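Putative NADH dehydrogenase/NAD(P)H nitroreductase (Parabacteroides distasonis, PDB 3M5K) binds flavin mononucleotide and probably works as an oxidoreductase of the FMN-dependent nitroreductase family. Local coordinates at residues 21-26 / 73-79; 47-51 / 88-92; 82-88 / 140-146. All coordinates share one frame; numbering follows the deposited sequence.

Contact 1: residues 21-26 / 73-79; sequences YKDRPV and MLKETRQ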
loop_
_atom_site.group_PDB
_atom_site.type_symbol
_atom_site.label_atom_id
_atom_site.label_comp_id
_atom_site.label_asym_id
_atom_site.label_seq_id
_atom_site.Cartn_x
_atom_site.Cartn_y
_atom_site.Cartn_z
ATOM N N TYR A 21 -19.074 -9.426 10.138
ATOM C CA TYR A 21 -19.743 -9.436 8.840
ATOM C C TYR A 21 -21.170 -10.022 8.939
ATOM O O TYR A 21 -21.469 -10.828 9.837
ATOM C CB TYR A 21 -18.916 -10.245 7.822
ATOM C CG TYR A 21 -17.432 -9.955 7.961
ATOM C CD1 TYR A 21 -16.888 -8.731 7.524
ATOM C CD2 TYR A 21 -16.584 -10.867 8.576
ATOM C CE1 TYR A 21 -15.517 -8.452 7.691
ATOM C CE2 TYR A 21 -15.226 -10.602 8.762
ATOM C CZ TYR A 21 -14.692 -9.384 8.310
ATOM O OH TYR A 21 -13.343 -9.154 8.542
ATOM N N LYS A 22 -22.024 -9.608 8.009
ATOM C CA LYS A 22 -23.298 -10.278 7.787
ATOM C C LYS A 22 -23.039 -11.670 7.271
ATOM O O LYS A 22 -21.978 -11.966 6.737
ATOM C CB LYS A 22 -24.130 -9.505 6.774
ATOM C CG LYS A 22 -24.529 -8.168 7.296
ATOM C CD LYS A 22 -25.454 -7.473 6.351
ATOM C CE LYS A 22 -25.853 -6.095 6.883
ATOM N NZ LYS A 22 -26.303 -6.138 8.317
ATOM N N ASP A 23 -24.024 -12.540 7.402
ATOM C CA ASP A 23 -23.815 -13.916 7.021
ATOM C C ASP A 23 -23.635 -14.116 5.530
ATOM O O ASP A 23 -22.949 -15.064 5.119
ATOM C CB ASP A 23 -24.951 -14.816 7.541
ATOM C CG ASP A 23 -24.837 -16.248 7.032
ATOM O OD1 ASP A 23 -23.998 -17.014 7.546
ATOM O OD2 ASP A 23 -25.587 -16.598 6.095
ATOM N N ARG A 24 -24.216 -13.235 4.719
ATOM C CA ARG A 24 -24.290 -13.477 3.282
ATOM C C ARG A 24 -22.940 -13.414 2.561
ATOM O O ARG A 24 -22.096 -12.590 2.901
ATOM C CB ARG A 24 -25.282 -12.518 2.616
ATOM C CG ARG A 24 -24.938 -11.030 2.642
ATOM C CD ARG A 24 -25.803 -10.294 1.608
ATOM N NE ARG A 24 -25.662 -8.837 1.638
ATOM C CZ ARG A 24 -26.184 -8.037 2.564
ATOM N NH1 ARG A 24 -26.883 -8.535 3.578
ATOM N NH2 ARG A 24 -25.989 -6.725 2.486
ATOM N N PRO A 25 -22.739 -14.289 1.556
ATOM C CA PRO A 25 -21.490 -14.246 0.780
ATOM C C PRO A 25 -21.377 -12.996 -0.090
ATOM O O PRO A 25 -22.375 -12.333 -0.401
ATOM C CB PRO A 25 -21.560 -15.498 -0.105
ATOM C CG PRO A 25 -23.006 -15.811 -0.221
ATOM C CD PRO A 25 -23.645 -15.357 1.079
ATOM N N VAL A 26 -20.145 -12.670 -0.450
ATOM C CA VAL A 26 -19.879 -11.558 -1.337
ATOM C C VAL A 26 -19.936 -12.102 -2.756
ATOM O O VAL A 26 -19.385 -13.163 -3.043
ATOM C CB VAL A 26 -18.510 -10.884 -1.005
ATOM C CG1 VAL A 26 -18.148 -9.824 -2.062
ATOM C CG2 VAL A 26 -18.545 -10.301 0.442
HETATM N N MSE A 73 -11.613 -14.012 13.316
HETATM C CA MSE A 73 -12.787 -13.640 12.510
HETATM C C MSE A 73 -12.942 -14.447 11.217
HETATM O O MSE A 73 -14.023 -14.457 10.611
HETATM C CB MSE A 73 -12.790 -12.127 12.215
HETATM C CG MSE A 73 -11.953 -11.661 11.017
HETATM SE SE MSE A 73 -10.067 -11.837 11.379
HETATM C CE MSE A 73 -9.882 -10.279 12.534
ATOM N N LEU A 74 -11.885 -15.145 10.808
ATOM C CA LEU A 74 -11.955 -16.056 9.656
ATOM C C LEU A 74 -13.073 -17.109 9.835
ATOM O O LEU A 74 -13.626 -17.605 8.864
ATOM C CB LEU A 74 -10.617 -16.758 9.403
ATOM C CG LEU A 74 -9.559 -15.866 8.749
ATOM C CD1 LEU A 74 -8.176 -16.531 8.802
ATOM C CD2 LEU A 74 -9.969 -15.522 7.316
ATOM N N LYS A 75 -13.378 -17.445 11.088
ATOM C CA LYS A 75 -14.474 -18.390 11.390
ATOM C C LYS A 75 -15.839 -17.810 11.064
ATOM O O LYS A 75 -16.800 -18.566 10.874
ATOM C CB LYS A 75 -14.433 -18.798 12.863
ATOM C CG LYS A 75 -14.438 -20.283 13.030
ATOM C CD LYS A 75 -14.080 -20.718 14.432
ATOM C CE LYS A 75 -13.245 -22.000 14.399
ATOM N NZ LYS A 75 -12.952 -22.427 15.792
ATOM N N GLU A 76 -15.913 -16.478 10.996
ATOM C CA GLU A 76 -17.154 -15.742 10.825
ATOM C C GLU A 76 -17.313 -15.069 9.460
ATOM O O GLU A 76 -18.119 -14.160 9.315
ATOM C CB GLU A 76 -17.282 -14.677 11.925
ATOM C CG GLU A 76 -17.012 -15.201 13.343
ATOM C CD GLU A 76 -17.906 -16.384 13.731
ATOM O OE1 GLU A 76 -19.029 -16.518 13.172
ATOM O OE2 GLU A 76 -17.481 -17.192 14.602
ATOM N N THR A 77 -16.559 -15.524 8.459
ATOM C CA THR A 77 -16.770 -15.065 7.099
ATOM C C THR A 77 -16.824 -16.236 6.152
ATOM O O THR A 77 -16.332 -17.305 6.477
ATOM C CB THR A 77 -15.634 -14.087 6.649
ATOM O OG1 THR A 77 -15.890 -13.656 5.304
ATOM C CG2 THR A 77 -14.234 -14.741 6.766
ATOM N N ARG A 78 -17.417 -16.022 4.978
ATOM C CA ARG A 78 -17.482 -17.051 3.960
ATOM C C ARG A 78 -16.352 -16.903 2.956
ATOM O O ARG A 78 -16.164 -17.770 2.111
ATOM C CB ARG A 78 -18.835 -17.006 3.239
ATOM C CG ARG A 78 -20.027 -17.340 4.137
ATOM C CD ARG A 78 -21.319 -17.327 3.361
ATOM N NE ARG A 78 -22.448 -17.734 4.207
ATOM C CZ ARG A 78 -22.731 -18.995 4.552
ATOM N NH1 ARG A 78 -22.001 -20.023 4.114
ATOM N NH2 ARG A 78 -23.779 -19.242 5.333
ATOM N N GLN A 79 -15.607 -15.799 3.026
ATOM C CA GLN A 79 -14.545 -15.568 2.056
ATOM C C GLN A 79 -13.423 -14.676 2.600
ATOM O O GLN A 79 -13.650 -13.725 3.371
ATOM C CB GLN A 79 -15.089 -14.977 0.733
ATOM C CG GLN A 79 -15.816 -13.630 0.889
ATOM C CD GLN A 79 -17.246 -13.787 1.349
ATOM O OE1 GLN A 79 -18.018 -14.481 0.690
ATOM N NE2 GLN A 79 -17.618 -13.148 2.461
HETATM O O HOH W 1 -18.847 -11.931 11.480
HETATM O O HOH W 2 -19.829 -14.071 4.335
#
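R78 reaches across to D23 and P25, and its side chain can be followed outward atom by atom. CB heads toward the 21-26 loop, and from CG to NE the chain runs extended beside the P25 ring, its CD 3.8 Å from P25 CD. NE then donates to the backbone O of D23 at 2.9 Å, an acceptor lying at the edge of the guanidinium and near its plane. At the tip, R78 NH2 makes a salt bridge with the D23 carboxylate, 3.1 Å from OD1; its hydrogen bonds to OD1 and OD2 are both weak, the one to OD2 the straighter. Carboxylate and guanidinium planes stand 84° apart, not in the flat paired arrangement.

Next along, Q79 has CG between its backbone N and carbonyl carbon (chi1 60°), a turn that, with the bend at chi2, brings the amide up to V26, the two side chains crossing at about a right angle. The N of V26 donates to Q79 OE1 at 3.0 Å in a nearly straight bond, from above the amide plane. Water 2 ties R24 O to R78 N and Q79 NE2, which also bonds to V149 O. Deeper in, the Y21 ring has E76 O at its edge, 3.7 Å from CD2, while its OH bonds to V18 O and rests 3.8 Å from M73 CG. M73 touches the bound flavin, so this loop-to-loop clasp borders the FMN site of the nitroreductase fold.

Contact 2: residues 47-51 / 88-92; sequences RRPWE and IKSSN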
loop_
_atom_site.group_PDB
_atom_site.type_symbol
_atom_site.label_atom_id
_atom_site.label_comp_id
_atom_site.label_asym_id
_atom_site.label_seq_id
_atom_site.Cartn_x
_atom_site.Cartn_y
_atom_site.Cartn_z
ATOM N N ARG A 47 7.625 -5.876 -12.113
ATOM C CA ARG A 47 7.711 -7.349 -12.045
ATOM C C ARG A 47 6.352 -8.009 -11.836
ATOM O O ARG A 47 6.090 -9.118 -12.353
ATOM C CB ARG A 47 8.626 -7.799 -10.910
ATOM C CG ARG A 47 10.032 -7.305 -10.970
ATOM C CD ARG A 47 10.811 -7.902 -12.080
ATOM N NE ARG A 47 12.210 -7.499 -11.965
ATOM C CZ ARG A 47 13.199 -7.935 -12.737
ATOM N NH1 ARG A 47 12.968 -8.819 -13.712
ATOM N NH2 ARG A 47 14.434 -7.483 -12.532
ATOM N N ARG A 48 5.483 -7.317 -11.095
ATOM C CA ARG A 48 4.149 -7.800 -10.775
ATOM C C ARG A 48 4.174 -9.133 -10.004
ATOM O O ARG A 48 3.577 -10.150 -10.442
ATOM C CB ARG A 48 3.276 -7.887 -12.015
ATOM C CG ARG A 48 3.296 -6.596 -12.853
ATOM C CD ARG A 48 2.476 -6.707 -14.088
ATOM N NE ARG A 48 2.711 -5.531 -14.920
ATOM C CZ ARG A 48 2.147 -5.322 -16.099
ATOM N NH1 ARG A 48 1.269 -6.187 -16.602
ATOM N NH2 ARG A 48 2.448 -4.224 -16.770
ATOM N N PRO A 49 4.854 -9.127 -8.867
ATOM C CA PRO A 49 5.145 -10.396 -8.183
ATOM C C PRO A 49 4.044 -10.926 -7.258
ATOM O O PRO A 49 4.300 -11.799 -6.442
ATOM C CB PRO A 49 6.401 -10.059 -7.393
ATOM C CG PRO A 49 6.142 -8.622 -6.970
ATOM C CD PRO A 49 5.460 -7.972 -8.159
ATOM N N TRP A 50 2.840 -10.402 -7.384
ATOM C CA TRP A 50 1.743 -10.765 -6.527
ATOM C C TRP A 50 0.968 -12.007 -7.027
ATOM O O TRP A 50 0.928 -12.305 -8.218
ATOM C CB TRP A 50 0.795 -9.588 -6.362
ATOM C CG TRP A 50 0.543 -8.819 -7.660
ATOM C CD1 TRP A 50 -0.058 -9.275 -8.787
ATOM C CD2 TRP A 50 0.974 -7.484 -7.944
ATOM N NE1 TRP A 50 -0.069 -8.289 -9.754
ATOM C CE2 TRP A 50 0.566 -7.181 -9.247
ATOM C CE3 TRP A 50 1.651 -6.507 -7.202
ATOM C CZ2 TRP A 50 0.791 -5.934 -9.821
ATOM C CZ3 TRP A 50 1.877 -5.270 -7.786
ATOM C CH2 TRP A 50 1.434 -5.003 -9.069
ATOM N N GLU A 51 0.358 -12.694 -6.076
ATOM C CA GLU A 51 -0.524 -13.860 -6.311
ATOM C C GLU A 51 -1.642 -13.727 -5.287
ATOM O O GLU A 51 -1.376 -13.439 -4.118
ATOM C CB GLU A 51 0.215 -15.183 -6.093
ATOM C CG GLU A 51 1.424 -15.414 -6.989
ATOM C CD GLU A 51 1.071 -15.762 -8.429
ATOM O OE1 GLU A 51 -0.103 -16.105 -8.706
ATOM O OE2 GLU A 51 1.979 -15.672 -9.281
ATOM N N ILE A 88 10.962 -15.249 -5.955
ATOM C CA ILE A 88 11.851 -15.373 -7.116
ATOM C C ILE A 88 11.710 -14.157 -8.075
ATOM O O ILE A 88 12.708 -13.662 -8.573
ATOM C CB ILE A 88 11.595 -16.673 -7.881
ATOM C CG1 ILE A 88 12.036 -17.862 -7.056
ATOM C CG2 ILE A 88 12.327 -16.728 -9.227
ATOM C CD1 ILE A 88 11.541 -19.229 -7.680
ATOM N N LYS A 89 10.489 -13.697 -8.316
ATOM C CA LYS A 89 10.228 -12.579 -9.231
ATOM C C LYS A 89 10.761 -11.279 -8.655
ATOM O O LYS A 89 11.270 -10.447 -9.387
ATOM C CB LYS A 89 8.747 -12.454 -9.531
ATOM C CG LYS A 89 8.178 -13.561 -10.462
ATOM C CD LYS A 89 6.745 -13.311 -10.776
ATOM C CE LYS A 89 6.133 -14.351 -11.720
ATOM N NZ LYS A 89 4.700 -13.984 -12.021
ATOM N N SER A 90 10.651 -11.089 -7.347
ATOM C CA SER A 90 11.118 -9.830 -6.729
ATOM C C SER A 90 11.565 -10.023 -5.297
ATOM O O SER A 90 10.826 -9.726 -4.365
ATOM C CB SER A 90 9.997 -8.800 -6.847
ATOM O OG SER A 90 10.388 -7.529 -6.374
ATOM N N SER A 91 12.790 -10.514 -5.100
ATOM C CA SER A 91 13.199 -10.874 -3.750
ATOM C C SER A 91 13.366 -9.652 -2.844
ATOM O O SER A 91 13.178 -9.767 -1.644
ATOM C CB SER A 91 14.464 -11.721 -3.737
ATOM O OG SER A 91 15.530 -10.950 -4.146
ATOM N N ASN A 92 13.640 -8.483 -3.425
ATOM C CA ASN A 92 13.812 -7.241 -2.652
ATOM C C ASN A 92 12.653 -6.228 -2.679
ATOM O O ASN A 92 12.782 -5.127 -2.124
ATOM C CB ASN A 92 15.102 -6.549 -3.090
ATOM C CG ASN A 92 16.329 -7.354 -2.750
ATOM O OD1 ASN A 92 16.511 -7.786 -1.602
ATOM N ND2 ASN A 92 17.176 -7.568 -3.742
HETATM O O HOH W 3 4.132 -11.311 -13.053
HETATM O O HOH W 4 3.440 -13.293 -9.658
#
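P49 and K89 pack CB against CB at 4.0 Å, and S90 joins them, its own CB 3.8 Å from P49 CB. That small apolar patch is one direct part of the contact; the polar part is carried through waters by K89. With CG anti to its carbonyl carbon (chi1 -73°) and every later torsion near 180°, the lysine stretches straight out obliquely past the 47-51 segment and delivers NZ to two waters. Water 3 accepts from NZ at 2.9 Å and donates to R48 O. Water 4 accepts from NZ at 2.8 Å, with W50 O and E51 OE2 among the acceptors within its reach, OE2 lying 2.8 Å away. K89 NZ and E51 OE2 themselves are 4.2 Å apart, too far for a salt bridge, so their opposite charges probably attract across the water; E51 OE1 is taken by H168 of the second subunit.

R47, in the conformer given, bends at chi2 (-69°). Its CG and CD lie against the backbone O of K89, R47 CG being 3.7 Å from K89 O, a van der Waals contact of methylenes with a carbonyl oxygen. R48, with positive phi, has its CB directed away from 88-92, and its NH2 makes a salt bridge with D46, while its N bonds to S43 OG. The CB of W50 likewise points away from 88-92, and one face of its ring is covered near the rim by R48 CA and P49 CD.

The contact joins, largely through water, the loop entering outer strand 50-55 and the loop that leaves strand 79-86 for helix 94-111. It lies beside the second subunit and next to S43 of an FMN site, as suits the dimeric, flavin-binding nitroreductase fold.

Contact 3: residues 82-88 / 140-146; sequences VVCGDTI and HIMPLNV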
loop_
_atom_site.group_PDB
_atom_site.type_symbol
_atom_site.label_atom_id
_atom_site.label_comp_id
_atom_site.label_asym_id
_atom_site.label_seq_id
_atom_site.Cartn_x
_atom_site.Cartn_y
_atom_site.Cartn_z
ATOM N N VAL A 82 -6.016 -13.999 0.316
ATOM C CA VAL A 82 -4.619 -14.055 0.784
ATOM C C VAL A 82 -3.701 -13.469 -0.282
ATOM O O VAL A 82 -3.631 -13.994 -1.405
ATOM C CB VAL A 82 -4.217 -15.515 1.144
ATOM C CG1 VAL A 82 -2.752 -15.612 1.616
ATOM C CG2 VAL A 82 -5.208 -16.059 2.257
ATOM N N VAL A 83 -3.067 -12.337 0.041
ATOM C CA VAL A 83 -2.126 -11.716 -0.867
ATOM C C VAL A 83 -0.742 -12.290 -0.600
ATOM O O VAL A 83 -0.267 -12.248 0.525
ATOM C CB VAL A 83 -2.137 -10.152 -0.767
ATOM C CG1 VAL A 83 -1.150 -9.550 -1.822
ATOM C CG2 VAL A 83 -3.595 -9.604 -0.889
ATOM N N CYS A 84 -0.108 -12.806 -1.664
ATOM C CA CYS A 84 1.197 -13.438 -1.609
ATOM C C CYS A 84 2.192 -12.758 -2.547
ATOM O O CYS A 84 1.791 -12.144 -3.539
ATOM C CB CYS A 84 1.097 -14.910 -2.016
ATOM S SG CYS A 84 -0.074 -15.905 -1.050
ATOM N N GLY A 85 3.479 -12.896 -2.239
ATOM C CA GLY A 85 4.508 -12.434 -3.134
ATOM C C GLY A 85 5.375 -13.562 -3.613
ATOM O O GLY A 85 5.611 -14.565 -2.899
ATOM N N ASP A 86 5.757 -13.464 -4.879
ATOM C CA ASP A 86 6.680 -14.415 -5.456
ATOM C C ASP A 86 8.111 -13.900 -5.238
ATOM O O ASP A 86 8.567 -12.925 -5.860
ATOM C CB ASP A 86 6.351 -14.652 -6.943
ATOM C CG ASP A 86 7.243 -15.708 -7.592
ATOM O OD1 ASP A 86 8.401 -15.842 -7.190
ATOM O OD2 ASP A 86 6.783 -16.375 -8.541
ATOM N N THR A 87 8.842 -14.598 -4.389
ATOM C CA THR A 87 10.161 -14.138 -3.923
ATOM C C THR A 87 11.248 -14.418 -4.962
ATOM O O THR A 87 12.345 -13.876 -4.856
ATOM C CB THR A 87 10.548 -14.787 -2.582
ATOM O OG1 THR A 87 10.606 -16.203 -2.769
ATOM C CG2 THR A 87 9.493 -14.447 -1.491
ATOM N N ILE A 88 10.962 -15.249 -5.955
ATOM C CA ILE A 88 11.851 -15.373 -7.116
ATOM C C ILE A 88 11.710 -14.157 -8.075
ATOM O O ILE A 88 12.708 -13.662 -8.573
ATOM C CB ILE A 88 11.595 -16.673 -7.881
ATOM C CG1 ILE A 88 12.036 -17.862 -7.056
ATOM C CG2 ILE A 88 12.327 -16.728 -9.227
ATOM C CD1 ILE A 88 11.541 -19.229 -7.680
ATOM N N HIS A 140 8.637 -20.727 -2.878
ATOM C CA HIS A 140 8.937 -19.376 -3.448
ATOM C C HIS A 140 7.756 -18.379 -3.384
ATOM O O HIS A 140 7.865 -17.229 -3.868
ATOM C CB HIS A 140 9.468 -19.508 -4.875
ATOM C CG HIS A 140 8.419 -19.807 -5.884
ATOM N ND1 HIS A 140 7.930 -21.084 -6.098
ATOM C CD2 HIS A 140 7.754 -19.005 -6.740
ATOM C CE1 HIS A 140 7.004 -21.045 -7.035
ATOM N NE2 HIS A 140 6.874 -19.794 -7.444
ATOM N N ILE A 141 6.637 -18.801 -2.806
ATOM C CA ILE A 141 5.447 -17.967 -2.630
ATOM C C ILE A 141 5.292 -17.657 -1.144
ATOM O O ILE A 141 5.160 -18.574 -0.316
ATOM C CB ILE A 141 4.181 -18.640 -3.222
ATOM C CG1 ILE A 141 4.379 -18.916 -4.731
ATOM C CG2 ILE A 141 2.938 -17.794 -2.891
ATOM C CD1 ILE A 141 4.571 -17.669 -5.635
HETATM N N MSE A 142 5.364 -16.374 -0.795
HETATM C CA MSE A 142 5.260 -15.921 0.607
HETATM C C MSE A 142 3.924 -15.245 0.863
HETATM O O MSE A 142 3.602 -14.237 0.235
HETATM C CB MSE A 142 6.376 -14.929 0.928
HETATM C CG MSE A 142 6.332 -14.353 2.340
HETATM SE SE MSE A 142 6.399 -15.717 3.732
HETATM C CE MSE A 142 8.014 -16.615 3.025
ATOM N N PRO A 143 3.139 -15.775 1.812
ATOM C CA PRO A 143 1.915 -15.055 2.165
ATOM C C PRO A 143 2.149 -13.792 3.015
ATOM O O PRO A 143 2.797 -13.852 4.076
ATOM C CB PRO A 143 1.105 -16.095 2.945
ATOM C CG PRO A 143 2.190 -16.980 3.589
ATOM C CD PRO A 143 3.277 -17.058 2.571
ATOM N N LEU A 144 1.645 -12.651 2.513
ATOM C CA LEU A 144 1.811 -11.379 3.206
ATOM C C LEU A 144 0.757 -11.259 4.314
ATOM O O LEU A 144 1.044 -10.817 5.421
ATOM C CB LEU A 144 1.662 -10.175 2.259
ATOM C CG LEU A 144 1.827 -8.797 2.952
ATOM C CD1 LEU A 144 3.219 -8.667 3.664
ATOM C CD2 LEU A 144 1.624 -7.686 1.872
ATOM N N ASN A 145 -0.467 -11.610 3.967
ATOM C CA ASN A 145 -1.629 -11.351 4.838
ATOM C C ASN A 145 -2.791 -12.280 4.531
ATOM O O ASN A 145 -2.786 -12.964 3.526
ATOM C CB ASN A 145 -2.055 -9.866 4.748
ATOM C CG ASN A 145 -2.307 -9.395 3.321
ATOM O OD1 ASN A 145 -2.764 -10.160 2.466
ATOM N ND2 ASN A 145 -1.978 -8.128 3.045
ATOM N N VAL A 146 -3.779 -12.302 5.428
ATOM C CA VAL A 146 -5.097 -12.812 5.115
ATOM C C VAL A 146 -6.073 -11.670 5.268
ATOM O O VAL A 146 -6.091 -10.973 6.298
ATOM C CB VAL A 146 -5.529 -14.032 6.033
ATOM C CG1 VAL A 146 -6.918 -14.571 5.562
ATOM C CG2 VAL A 146 -4.423 -15.122 6.068
#
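The two inner strands of the four-stranded antiparallel sheet meet here, 82-86 against 141-146. G85 and M142 form the hydrogen-bonded pair at its middle, each N donating to the other's O at 2.8 Å. C84 faces P143 and D86 faces I141 in the flanking non-hydrogen-bonded pairs, with I141 CG2 pressed on C84 CB at 3.5 Å. Farther along, L144 N donates to V83 O, but L144 has helical backbone angles, consistent with a beta bulge opposite V83. N145 fills in with its side chain: CG sits between backbone N and carbonyl carbon (chi1 54°), and OD1 accepts from V83 N at 3.3 Å, while ND2 bonds to S102 OG.

At the other end the strand runs into a turn. H140 O takes two donors of T87, the backbone N at 2.9 Å and OG1 from above the carbonyl plane. D86 OD1 closes an Asx turn by accepting from I88 N at 2.9 Å and also accepts from K89 N. The same carboxylate lies at the edge of the H140 ring, its plane turned 55° from it, with D86 OD1 3.3 Å from H140 CD2; I88 CD1 packs on H140 CB. Without the carboxylate of D86, as with an alanine here, the amides of I88 and K89 are likely to lose their acceptor and the edge of the imidazole its neighbour. Backbone bonds thus hold the middle of the pair, while side-chain oxygens and a doubly used carbonyl take over where the regular ladder gives out.

In the fold
Contact 3 is the buried one, a ladder between inner strands, whereas contacts 1 and 2 are partly buried, made mostly by loops, and lie on opposite sides of the chain's centre. Contact 2 adjoins contact 3 in the same sheet, strand 50-55 lying next to 79-86: P49 O and E51 O face the backbone N of D86 and C84 at hydrogen-bonding distance, and I88 belongs to both. Contact 1, about 23 Å from contact 3 between centres, still touches it where L74 packs on V146. The chemistry follows the setting: backbone bonds and apolar packing in contact 3, a salt bridge and side-chain-to-backbone bonds in contact 1, water bridges in contact 2. Contacts 2 and 3 touch the second subunit; contact 1 meets the flavin through M73.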